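Local coordinates for protein shikimate dehydrogenase (Listeria monocytogenes, PDB 3TNL) that probably catalyses the reversible, NADP-linked reduction of 3-dehydroshikimate to shikimate, a step of the chorismate pathway that leads to the aromatic amino acids, at residues T37-L42 with D66-A71; G154-I159 with E180-N185; V228-A233 with L257-V262. One frame throughout, in Å; residues are numbered along the deposited sequence. Where two conformers were deposited one is given.

Contact 1: T37-L42 with D66-A71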
loop_
_atom_site.group_PDB
_atom_site.type_symbol
_atom_site.label_atom_id
_atom_site.label_comp_id
_atom_site.label_asym_id
_atom_site.label_seq_id
_atom_site.Cartn_x
_atom_site.Cartn_y
_atom_site.Cartn_z
ATOM N N THR B 37 6.248 -8.132 0.193
ATOM C CA THR B 37 5.230 -7.694 1.145
ATOM C C THR B 37 3.983 -7.245 0.488
ATOM O O THR B 37 4.036 -6.422 -0.415
ATOM C CB THR B 37 5.801 -6.604 2.086
ATOM O OG1 THR B 37 7.036 -7.079 2.624
ATOM C CG2 THR B 37 4.855 -6.323 3.256
ATOM N N GLU B 38 2.861 -7.771 0.969
ATOM C CA GLU B 38 1.544 -7.422 0.424
ATOM C C GLU B 38 0.819 -6.401 1.308
ATOM O O GLU B 38 1.111 -6.287 2.516
ATOM C CB GLU B 38 0.737 -8.674 0.235
ATOM C CG GLU B 38 1.291 -9.510 -0.931
ATOM C CD GLU B 38 0.418 -10.662 -1.283
ATOM O OE1 GLU B 38 0.289 -11.568 -0.441
ATOM O OE2 GLU B 38 -0.137 -10.647 -2.423
ATOM N N LEU B 39 -0.105 -5.667 0.716
ATOM C CA LEU B 39 -0.825 -4.609 1.401
ATOM C C LEU B 39 -2.301 -4.938 1.702
ATOM O O LEU B 39 -3.048 -5.446 0.846
ATOM C CB LEU B 39 -0.811 -3.356 0.513
ATOM C CG LEU B 39 -1.574 -2.101 0.969
ATOM C CD1 LEU B 39 -0.965 -1.550 2.301
ATOM C CD2 LEU B 39 -1.554 -1.052 -0.151
ATOM N N ILE B 40 -2.697 -4.570 2.915
ATOM C CA ILE B 40 -4.094 -4.543 3.344
ATOM C C ILE B 40 -4.370 -3.059 3.633
ATOM O O ILE B 40 -3.601 -2.391 4.335
ATOM C CB ILE B 40 -4.355 -5.352 4.610
ATOM C CG1 ILE B 40 -3.970 -6.809 4.423
ATOM C CG2 ILE B 40 -5.855 -5.227 4.972
ATOM C CD1 ILE B 40 -4.739 -7.550 3.321
ATOM N N GLY B 41 -5.438 -2.523 3.050
ATOM C CA GLY B 41 -5.779 -1.115 3.231
ATOM C C GLY B 41 -6.852 -0.835 4.266
ATOM O O GLY B 41 -7.472 -1.739 4.842
ATOM N N LEU B 42 -7.100 0.454 4.432
ATOM C CA LEU B 42 -8.163 1.001 5.286
ATOM C C LEU B 42 -8.554 2.301 4.591
ATOM O O LEU B 42 -7.717 3.206 4.466
ATOM C CB LEU B 42 -7.687 1.209 6.720
ATOM C CG LEU B 42 -8.601 2.095 7.600
ATOM C CD1 LEU B 42 -10.014 1.536 7.697
ATOM C CD2 LEU B 42 -8.035 2.240 8.989
ATOM N N ASP B 66 3.749 -11.833 5.846
ATOM C CA ASP B 66 4.340 -10.770 5.047
ATOM C C ASP B 66 3.305 -9.823 4.454
ATOM O O ASP B 66 3.083 -9.777 3.233
ATOM C CB ASP B 66 5.235 -11.369 3.987
ATOM C CG ASP B 66 6.277 -10.391 3.472
ATOM O OD1 ASP B 66 6.995 -10.798 2.533
ATOM O OD2 ASP B 66 6.373 -9.240 4.018
ATOM N N TYR B 67 2.651 -9.096 5.356
ATOM C CA TYR B 67 1.670 -8.092 5.023
ATOM C C TYR B 67 1.930 -6.850 5.857
ATOM O O TYR B 67 2.568 -6.900 6.916
ATOM C CB TYR B 67 0.242 -8.560 5.346
ATOM C CG TYR B 67 -0.426 -9.507 4.378
ATOM C CD1 TYR B 67 -1.015 -9.041 3.198
ATOM C CD2 TYR B 67 -0.554 -10.853 4.678
ATOM C CE1 TYR B 67 -1.662 -9.896 2.331
ATOM C CE2 TYR B 67 -1.215 -11.721 3.806
ATOM C CZ TYR B 67 -1.760 -11.233 2.637
ATOM O OH TYR B 67 -2.412 -12.085 1.770
ATOM N N VAL B 68 1.421 -5.734 5.347
ATOM C CA VAL B 68 1.443 -4.469 6.047
ATOM C C VAL B 68 0.057 -3.882 5.852
ATOM O O VAL B 68 -0.609 -4.194 4.857
ATOM C CB VAL B 68 2.527 -3.509 5.523
ATOM C CG1 VAL B 68 3.913 -3.996 5.923
ATOM C CG2 VAL B 68 2.428 -3.357 4.021
ATOM N N TYR B 69 -0.373 -3.059 6.805
ATOM C CA TYR B 69 -1.692 -2.432 6.793
ATOM C C TYR B 69 -1.485 -0.925 6.821
ATOM O O TYR B 69 -0.784 -0.385 7.673
ATOM C CB TYR B 69 -2.448 -2.908 8.028
ATOM C CG TYR B 69 -3.881 -2.509 8.206
ATOM C CD1 TYR B 69 -4.234 -1.202 8.542
ATOM C CD2 TYR B 69 -4.893 -3.446 8.116
ATOM C CE1 TYR B 69 -5.541 -0.846 8.787
ATOM C CE2 TYR B 69 -6.239 -3.087 8.320
ATOM C CZ TYR B 69 -6.545 -1.795 8.682
ATOM O OH TYR B 69 -7.869 -1.449 8.924
ATOM N N LEU B 70 -2.095 -0.254 5.869
ATOM C CA LEU B 70 -2.009 1.204 5.734
ATOM C C LEU B 70 -3.384 1.838 5.553
ATOM O O LEU B 70 -4.295 1.233 4.993
ATOM C CB LEU B 70 -1.176 1.620 4.519
ATOM C CG LEU B 70 0.287 1.196 4.495
ATOM C CD1 LEU B 70 0.889 1.558 3.117
ATOM C CD2 LEU B 70 1.057 1.880 5.641
ATOM N N ALA B 71 -3.512 3.076 6.028
ATOM C CA ALA B 71 -4.717 3.866 5.893
ATOM C C ALA B 71 -4.535 4.875 4.775
ATOM O O ALA B 71 -3.443 5.369 4.510
ATOM C CB ALA B 71 -5.035 4.609 7.209
HETATM O O HOH W 1 2.082 -11.990 1.695
HETATM O O HOH W 2 -2.493 -11.961 -1.430
#

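Contact 2: G154-I159 with E180-N185. With NAD (nicotinamide-adenine-dinucleotide), chain H.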
loop_
_atom_site.group_PDB
_atom_site.type_symbol
_atom_site.label_atom_id
_atom_site.label_comp_id
_atom_site.label_asym_id
_atom_site.label_seq_id
_atom_site.Cartn_x
_atom_site.Cartn_y
_atom_site.Cartn_z
ATOM N N GLY B 154 -31.141 -16.206 22.653
ATOM C CA GLY B 154 -32.461 -16.625 23.092
ATOM C C GLY B 154 -33.097 -15.717 24.126
ATOM O O GLY B 154 -34.110 -16.051 24.716
ATOM N N LYS B 155 -32.517 -14.526 24.296
ATOM C CA LYS B 155 -32.967 -13.587 25.306
ATOM C C LYS B 155 -33.262 -12.228 24.690
ATOM O O LYS B 155 -33.293 -12.091 23.485
ATOM C CB LYS B 155 -31.917 -13.505 26.411
ATOM C CG LYS B 155 -31.609 -14.866 27.025
ATOM C CD LYS B 155 -30.515 -14.839 28.037
ATOM C CE LYS B 155 -30.165 -16.233 28.502
ATOM N NZ LYS B 155 -28.980 -16.195 29.424
ATOM N N LYS B 156 -33.505 -11.239 25.542
ATOM C CA LYS B 156 -33.885 -9.897 25.131
ATOM C C LYS B 156 -32.798 -8.878 25.382
ATOM O O LYS B 156 -32.183 -8.864 26.472
ATOM C CB LYS B 156 -35.134 -9.466 25.878
ATOM C CG LYS B 156 -35.601 -8.115 25.613
ATOM C CD LYS B 156 -37.006 -8.005 26.229
ATOM C CE LYS B 156 -37.623 -6.699 25.954
ATOM N NZ LYS B 156 -39.113 -6.709 26.243
ATOM N N MET B 157 -32.522 -8.061 24.378
ATOM C CA MET B 157 -31.588 -6.958 24.499
ATOM C C MET B 157 -32.351 -5.674 24.329
ATOM O O MET B 157 -33.241 -5.587 23.489
ATOM C CB MET B 157 -30.492 -7.026 23.412
ATOM C CG MET B 157 -29.571 -5.790 23.367
ATOM S SD MET B 157 -28.116 -5.974 22.289
ATOM C CE MET B 157 -28.927 -6.188 20.699
ATOM N N THR B 158 -31.980 -4.679 25.132
ATOM C CA THR B 158 -32.454 -3.311 25.011
ATOM C C THR B 158 -31.192 -2.522 24.591
ATOM O O THR B 158 -30.162 -2.647 25.200
ATOM C CB THR B 158 -33.060 -2.745 26.271
ATOM O OG1 THR B 158 -34.271 -3.473 26.539
ATOM C CG2 THR B 158 -33.404 -1.287 26.123
ATOM N N ILE B 159 -31.299 -1.734 23.542
ATOM C CA ILE B 159 -30.149 -1.009 23.025
ATOM C C ILE B 159 -30.510 0.418 22.643
ATOM O O ILE B 159 -31.593 0.680 22.098
ATOM C CB ILE B 159 -29.537 -1.796 21.847
ATOM C CG1 ILE B 159 -28.243 -1.141 21.344
ATOM C CG2 ILE B 159 -30.543 -1.970 20.696
ATOM C CD1 ILE B 159 -27.503 -1.983 20.304
ATOM N N GLU B 180 -35.419 -11.127 21.265
ATOM C CA GLU B 180 -36.125 -9.856 21.193
ATOM C C GLU B 180 -35.135 -8.724 21.308
ATOM O O GLU B 180 -34.175 -8.836 22.073
ATOM C CB GLU B 180 -37.059 -9.732 22.407
ATOM C CG GLU B 180 -38.030 -10.874 22.635
ATOM C CD GLU B 180 -38.818 -10.675 23.933
ATOM O OE1 GLU B 180 -38.285 -11.043 25.020
ATOM O OE2 GLU B 180 -39.995 -10.226 23.822
ATOM N N ILE B 181 -35.376 -7.666 20.570
ATOM C CA ILE B 181 -34.548 -6.467 20.623
ATOM C C ILE B 181 -35.440 -5.245 20.708
ATOM O O ILE B 181 -36.321 -5.043 19.872
ATOM C CB ILE B 181 -33.630 -6.330 19.373
ATOM C CG1 ILE B 181 -32.672 -7.532 19.309
ATOM C CG2 ILE B 181 -32.847 -5.038 19.423
ATOM C CD1 ILE B 181 -31.749 -7.561 18.119
ATOM N N SER B 182 -35.225 -4.442 21.742
ATOM C CA SER B 182 -35.903 -3.188 21.915
ATOM C C SER B 182 -34.901 -2.050 21.728
ATOM O O SER B 182 -33.951 -1.921 22.499
ATOM C CB SER B 182 -36.586 -3.078 23.255
ATOM O OG SER B 182 -37.629 -4.053 23.324
ATOM N N ILE B 183 -35.146 -1.251 20.690
ATOM C CA ILE B 183 -34.275 -0.129 20.327
ATOM C C ILE B 183 -34.876 1.176 20.810
ATOM O O ILE B 183 -36.080 1.419 20.649
ATOM C CB ILE B 183 -34.126 -0.025 18.785
ATOM C CG1 ILE B 183 -33.682 -1.377 18.185
ATOM C CG2 ILE B 183 -33.201 1.158 18.380
ATOM C CD1 ILE B 183 -33.759 -1.454 16.655
ATOM N N PHE B 184 -34.017 2.023 21.379
ATOM C CA PHE B 184 -34.385 3.366 21.808
ATOM C C PHE B 184 -33.476 4.361 21.106
ATOM O O PHE B 184 -32.265 4.203 21.079
ATOM C CB PHE B 184 -34.277 3.551 23.312
ATOM C CG PHE B 184 -35.354 2.842 24.070
ATOM C CD1 PHE B 184 -36.396 3.550 24.617
ATOM C CD2 PHE B 184 -35.319 1.457 24.234
ATOM C CE1 PHE B 184 -37.399 2.898 25.310
ATOM C CE2 PHE B 184 -36.310 0.797 24.923
ATOM C CZ PHE B 184 -37.373 1.519 25.443
ATOM N N ASN B 185 -34.074 5.369 20.485
ATOM C CA ASN B 185 -33.299 6.393 19.828
ATOM C C ASN B 185 -34.046 7.716 19.926
ATOM O O ASN B 185 -35.288 7.745 19.971
ATOM C CB ASN B 185 -33.055 6.070 18.326
ATOM C CG ASN B 185 -31.843 6.812 17.774
ATOM O OD1 ASN B 185 -30.698 6.392 18.050
ATOM N ND2 ASN B 185 -32.071 7.921 17.042
HETATM P PA NAD H . -23.331 7.246 14.199
HETATM O O1A NAD H . -22.956 8.703 13.939
HETATM O O2A NAD H . -23.517 6.327 13.007
HETATM O O5B NAD H . -24.624 7.213 15.175
HETATM C C5B NAD H . -24.788 8.059 16.313
HETATM C C4B NAD H . -25.905 7.505 17.206
HETATM O O4B NAD H . -25.902 8.216 18.454
HETATM C C3B NAD H . -27.287 7.780 16.646
HETATM O O3B NAD H . -28.169 6.721 17.095
HETATM C C2B NAD H . -27.717 9.078 17.287
HETATM O O2B NAD H . -29.127 9.209 17.409
HETATM C C1B NAD H . -27.094 8.944 18.661
HETATM N N9A NAD H . -26.795 10.185 19.385
HETATM C C8A NAD H . -25.759 11.014 19.118
HETATM N N7A NAD H . -25.745 12.015 20.024
HETATM C C5A NAD H . -26.763 11.841 20.903
HETATM C C6A NAD H . -27.266 12.487 22.014
HETATM N N6A NAD H . -26.678 13.594 22.479
HETATM N N1A NAD H . -28.324 11.970 22.677
HETATM C C2A NAD H . -28.936 10.844 22.234
HETATM N N3A NAD H . -28.508 10.156 21.151
HETATM C C4A NAD H . -27.436 10.612 20.466
HETATM O O3 NAD H . -22.198 6.689 15.181
HETATM P PN NAD H . -21.608 5.195 15.251
HETATM O O1N NAD H . -20.536 4.968 14.214
HETATM O O2N NAD H . -22.759 4.198 15.393
HETATM O O5D NAD H . -20.774 5.205 16.630
HETATM C C5D NAD H . -21.478 5.382 17.854
HETATM C C4D NAD H . -20.466 5.053 18.934
HETATM O O4D NAD H . -19.963 3.722 18.723
HETATM C C3D NAD H . -19.262 5.978 18.869
HETATM O O3D NAD H . -18.979 6.444 20.192
HETATM C C2D NAD H . -18.135 5.105 18.343
HETATM O O2D NAD H . -16.828 5.547 18.774
HETATM C C1D NAD H . -18.533 3.737 18.883
HETATM N N1N NAD H . -18.011 2.573 18.162
HETATM C C2N NAD H . -17.273 1.661 18.822
HETATM C C3N NAD H . -16.782 0.535 18.168
HETATM C C7N NAD H . -15.963 -0.495 18.875
HETATM O O7N NAD H . -15.272 -1.212 18.154
HETATM N N7N NAD H . -16.036 -0.618 20.218
HETATM C C4N NAD H . -17.061 0.362 16.804
HETATM C C5N NAD H . -17.830 1.316 16.145
HETATM C C6N NAD H . -18.296 2.428 16.846
#

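Contact 3: V228-A233 with L257-V262. With NAD (nicotinamide-adenine-dinucleotide), chain H.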
loop_
_atom_site.group_PDB
_atom_site.type_symbol
_atom_site.label_atom_id
_atom_site.label_comp_id
_atom_site.label_asym_id
_atom_site.label_seq_id
_atom_site.Cartn_x
_atom_site.Cartn_y
_atom_site.Cartn_z
ATOM N N VAL B 228 -31.737 -9.271 29.248
ATOM C CA VAL B 228 -30.506 -9.851 29.796
ATOM C C VAL B 228 -29.355 -8.794 29.731
ATOM O O VAL B 228 -28.439 -8.799 30.582
ATOM C CB VAL B 228 -30.110 -11.152 29.018
ATOM C CG1 VAL B 228 -29.708 -10.886 27.585
ATOM C CG2 VAL B 228 -29.009 -11.846 29.774
ATOM N N ILE B 229 -29.484 -7.865 28.785
ATOM C CA ILE B 229 -28.446 -6.877 28.545
ATOM C C ILE B 229 -29.071 -5.574 28.083
ATOM O O ILE B 229 -30.070 -5.551 27.336
ATOM C CB ILE B 229 -27.465 -7.422 27.471
ATOM C CG1 ILE B 229 -26.219 -6.523 27.351
ATOM C CG2 ILE B 229 -28.154 -7.677 26.135
ATOM C CD1 ILE B 229 -25.109 -7.163 26.515
ATOM N N PHE B 230 -28.464 -4.468 28.549
ATOM C CA PHE B 230 -28.782 -3.103 28.169
ATOM C C PHE B 230 -27.484 -2.547 27.596
ATOM O O PHE B 230 -26.470 -2.529 28.264
ATOM C CB PHE B 230 -29.246 -2.275 29.377
ATOM C CG PHE B 230 -29.468 -0.817 29.080
ATOM C CD1 PHE B 230 -30.355 -0.443 28.104
ATOM C CD2 PHE B 230 -28.820 0.178 29.798
ATOM C CE1 PHE B 230 -30.590 0.878 27.834
ATOM C CE2 PHE B 230 -29.063 1.524 29.505
ATOM C CZ PHE B 230 -29.937 1.860 28.499
ATOM N N THR B 231 -27.541 -2.078 26.370
ATOM C CA THR B 231 -26.367 -1.611 25.649
ATOM C C THR B 231 -26.475 -0.200 25.137
ATOM O O THR B 231 -27.489 0.187 24.584
ATOM C CB THR B 231 -26.191 -2.521 24.372
ATOM O OG1 THR B 231 -26.021 -3.883 24.794
ATOM C CG2 THR B 231 -24.997 -2.083 23.496
ATOM N N ASN B 232 -25.434 0.588 25.347
ATOM C CA ASN B 232 -25.329 1.883 24.740
ATOM C C ASN B 232 -24.531 1.747 23.440
ATOM O O ASN B 232 -23.380 1.322 23.444
ATOM C CB ASN B 232 -24.575 2.903 25.592
ATOM C CG ASN B 232 -24.382 4.206 24.836
ATOM O OD1 ASN B 232 -25.372 4.852 24.435
ATOM N ND2 ASN B 232 -23.128 4.564 24.528
ATOM N N ALA B 233 -25.143 2.145 22.341
ATOM C CA ALA B 233 -24.490 2.179 21.029
ATOM C C ALA B 233 -24.660 3.564 20.413
ATOM O O ALA B 233 -24.975 3.716 19.231
ATOM C CB ALA B 233 -24.965 1.046 20.104
ATOM N N LEU B 257 -28.495 -7.829 35.687
ATOM C CA LEU B 257 -28.405 -7.275 34.348
ATOM C C LEU B 257 -26.957 -7.058 33.902
ATOM O O LEU B 257 -26.102 -6.732 34.726
ATOM C CB LEU B 257 -29.083 -5.893 34.349
ATOM C CG LEU B 257 -29.090 -5.059 33.088
ATOM C CD1 LEU B 257 -29.942 -5.697 32.030
ATOM C CD2 LEU B 257 -29.646 -3.638 33.390
ATOM N N ILE B 258 -26.705 -7.239 32.613
ATOM C CA ILE B 258 -25.410 -6.914 31.996
ATOM C C ILE B 258 -25.587 -5.562 31.371
ATOM O O ILE B 258 -26.545 -5.364 30.597
ATOM C CB ILE B 258 -25.053 -7.906 30.878
ATOM C CG1 ILE B 258 -24.957 -9.307 31.466
ATOM C CG2 ILE B 258 -23.717 -7.522 30.220
ATOM C CD1 ILE B 258 -25.143 -10.388 30.371
ATOM N N VAL B 259 -24.667 -4.631 31.636
ATOM C CA VAL B 259 -24.712 -3.313 30.979
ATOM C C VAL B 259 -23.446 -3.202 30.118
ATOM O O VAL B 259 -22.317 -3.393 30.594
ATOM C CB VAL B 259 -24.845 -2.148 31.971
ATOM C CG1 VAL B 259 -24.873 -0.819 31.206
ATOM C CG2 VAL B 259 -26.125 -2.330 32.797
ATOM N N SER B 260 -23.665 -2.913 28.848
ATOM C CA SER B 260 -22.616 -2.883 27.838
ATOM C C SER B 260 -22.514 -1.531 27.158
ATOM O O SER B 260 -23.536 -0.891 26.949
ATOM C CB SER B 260 -22.978 -3.979 26.814
ATOM O OG SER B 260 -22.386 -3.771 25.550
ATOM N N ASP B 261 -21.294 -1.058 26.865
ATOM C CA ASP B 261 -21.129 0.189 26.122
ATOM C C ASP B 261 -20.178 -0.079 24.979
ATOM O O ASP B 261 -19.211 -0.826 25.148
ATOM C CB ASP B 261 -20.586 1.299 27.054
ATOM C CG ASP B 261 -21.031 2.702 26.620
ATOM O OD1 ASP B 261 -21.454 3.490 27.517
ATOM O OD2 ASP B 261 -21.032 2.980 25.407
ATOM N N VAL B 262 -20.487 0.458 23.811
ATOM C CA VAL B 262 -19.586 0.377 22.662
ATOM C C VAL B 262 -18.383 1.304 22.880
ATOM O O VAL B 262 -17.330 1.110 22.297
ATOM C CB VAL B 262 -20.283 0.712 21.334
ATOM C CG1 VAL B 262 -21.364 -0.333 21.003
ATOM C CG2 VAL B 262 -20.809 2.158 21.332
HETATM P PA NAD H . -23.331 7.246 14.199
HETATM O O1A NAD H . -22.956 8.703 13.939
HETATM O O2A NAD H . -23.517 6.327 13.007
HETATM O O5B NAD H . -24.624 7.213 15.175
HETATM C C5B NAD H . -24.788 8.059 16.313
HETATM C C4B NAD H . -25.905 7.505 17.206
HETATM O O4B NAD H . -25.902 8.216 18.454
HETATM C C3B NAD H . -27.287 7.780 16.646
HETATM O O3B NAD H . -28.169 6.721 17.095
HETATM C C2B NAD H . -27.717 9.078 17.287
HETATM O O2B NAD H . -29.127 9.209 17.409
HETATM C C1B NAD H . -27.094 8.944 18.661
HETATM N N9A NAD H . -26.795 10.185 19.385
HETATM C C8A NAD H . -25.759 11.014 19.118
HETATM N N7A NAD H . -25.745 12.015 20.024
HETATM C C5A NAD H . -26.763 11.841 20.903
HETATM C C6A NAD H . -27.266 12.487 22.014
HETATM N N6A NAD H . -26.678 13.594 22.479
HETATM N N1A NAD H . -28.324 11.970 22.677
HETATM C C2A NAD H . -28.936 10.844 22.234
HETATM N N3A NAD H . -28.508 10.156 21.151
HETATM C C4A NAD H . -27.436 10.612 20.466
HETATM O O3 NAD H . -22.198 6.689 15.181
HETATM P PN NAD H . -21.608 5.195 15.251
HETATM O O1N NAD H . -20.536 4.968 14.214
HETATM O O2N NAD H . -22.759 4.198 15.393
HETATM O O5D NAD H . -20.774 5.205 16.630
HETATM C C5D NAD H . -21.478 5.382 17.854
HETATM C C4D NAD H . -20.466 5.053 18.934
HETATM O O4D NAD H . -19.963 3.722 18.723
HETATM C C3D NAD H . -19.262 5.978 18.869
HETATM O O3D NAD H . -18.979 6.444 20.192
HETATM C C2D NAD H . -18.135 5.105 18.343
HETATM O O2D NAD H . -16.828 5.547 18.774
HETATM C C1D NAD H . -18.533 3.737 18.883
HETATM N N1N NAD H . -18.011 2.573 18.162
HETATM C C2N NAD H . -17.273 1.661 18.822
HETATM C C3N NAD H . -16.782 0.535 18.168
HETATM C C7N NAD H . -15.963 -0.495 18.875
HETATM O O7N NAD H . -15.272 -1.212 18.154
HETATM N N7N NAD H . -16.036 -0.618 20.218
HETATM C C4N NAD H . -17.061 0.362 16.804
HETATM C C5N NAD H . -17.830 1.316 16.145
HETATM C C6N NAD H . -18.296 2.428 16.846
#

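Contact 1: T37-L42 with D66-A71
Backbone hydrogen bonds join E38-L42 to Y67-A71 as parallel strands inclined by 28°. E38 N donates to the carbonyl of D66, V68 N to E38 O, I40 N to V68 O and L70 N to I40 O, so that E38 and I40 each donate to one residue of segment 66-71 and accept from the residue two positions further on. CA-H groups of Y67 and Y69 lean on the same E38 and I40 oxygens.

Polar side chains close the N-terminal end. The hydroxyl of T37 donates to D66, OG1 to OD2 2.7 Å, meeting the syn side of the carboxylate from 29° out of its plane; OG1 also takes part in a bond with T34 N. E38 and Y67 run alongside each other, carboxylate and ring planes only 19° apart, and E38 CB lies 3.4 Å from Y67 CE1. A water donates to both E38 OE1 and D66 O.

Apolar contacts divide between the two faces of the sheet. On that of I40, Y67 and Y69, the isoleucine is shared between two rings: its CG1 branch meets Y67 CD1 at 3.9 Å, while CG2, anti to the backbone N, reaches Y69 CD2 at 3.7 Å. Y69 carries one ring face over G41 O, and L42 CB approaches its CE1 to 3.6 Å; N95 binds the phenol oxygen and H56 stacks on the ring. On the other face L39 CD1 meets L70 CD1 at 3.7 Å, and L70 of the second subunit packs against L39 and V68.

With helix 52-63 between them, the strands form a beta-alpha-beta unit in the mixed sheet of the substrate-binding domain, with 67-73 its outermost strand within the chain, where Y69 lies beside the shikimate-binding S52.

Contact 2: G154-I159 with E180-N185
E180 and K156 face each other across paired parallel strands and, with I159, bury the most surface here. The two long chains cross obliquely, the lysine reaching past the carboxylate: K156 CD lies 3.5 Å from E180 OE1, whereas NZ stays 4.4 Å from E180 OE2, beyond a salt bridge. Instead, K156 NZ forms salt bridges with E223 and E226 near the end of helix 217-226. Its extended chain, with CG anti to the backbone N (chi1 177°), also brings CE to 3.7 Å from S182 OG, a hydroxyl hydrogen-bonded to E223. Backbone bonds fix this pair, E180 N to K155 O and M157 N to E180 O.

I159 lies on the other face, toward helix 164-175. Its CG2 touches I181 CG2 at 4.0 Å and I183 CG1 at 4.1 Å, while CG1 and CD1 lead away from strand 180-185, CG1 packing on T231 of strand 229-232. The I159 amide binds S182 O, and its carbonyl accepts F184 N.

Beyond F184, N185 grips the adenosine ribose of NAD with both ends of its amide: OD1 accepts from O3B at 2.7 Å and ND2 donates to O2B at 3.2 Å. This is the first beta-alpha-beta unit of a Rossmann fold, with the ribose at the end of its second strand.

Contact 3: V228-A233 with L257-V262
I229 and I258 form an apolar centre on one face of the parallel strands 229-232 and 258-261. The two side chains slant across each other, I229 CG1 meeting I258 CG2 at 3.9 Å, and I229 CD1 extends to S260 CB at 3.8 Å. That reach follows from an extended side chain, CG1 anti to the backbone N (chi1 -170°) and CD1 anti again. On the other face F230 CB makes a looser contact with L257 CD2, and F230 CD2 with V259 CG1; the phenylalanine also packs against helix 217-226, while V259 lies against helix 270-277.

Five backbone hydrogen bonds run along the pair, from I258 N to V228 O at one end to V262 N with N232 O at the other. Next to I229 and I258, T231 and S260 bring polar side chains to the same face, and both hydroxyls are hydrogen-bonded to Y141 OH.

At the polar edge, on the face of F230 and V259, N232 and D261 point the same way, side by side. N232 ND2 donates to D261 OD2 at 2.8 Å, almost straight, entering on the syn side but 30° out of the carboxylate plane, the amide and carboxylate planes turned 73° from each other. V263 N also binds OD2, T269 holds OD1, and T234 pairs with N232 OD1, bonds that should hold both groups in their rotation.

V262 then meets the cofactor: its carbonyl accepts the nicotinamide amide, N7N to O 3.0 Å, and CG2 lies 3.2 Å from O4D of the nicotinamide ribose. The C-terminal ends of these parallel strands thus flank the nicotinamide side of the Rossmann-fold dinucleotide site, V262 lying just past strand 258-261.

Along the chain the three contacts follow in series, each closing before the next opens. Contact 1 belongs to the mixed sheet of the substrate-binding half; contacts 2 and 3 lie in the six-stranded parallel sheet of the NAD-binding half, on the other side of the chain's centre, with centres about 37 and 34 Å from that of contact 1. Contacts 2 and 3 are about 10 Å apart, centre to centre, because strands 156-160 and 229-232 are neighbours, joining the four strands into one continuous run. Both touch NAD, contact 2 at the adenosine ribose and contact 3 at the nicotinamide, the end from which hydride passes to or from the substrate.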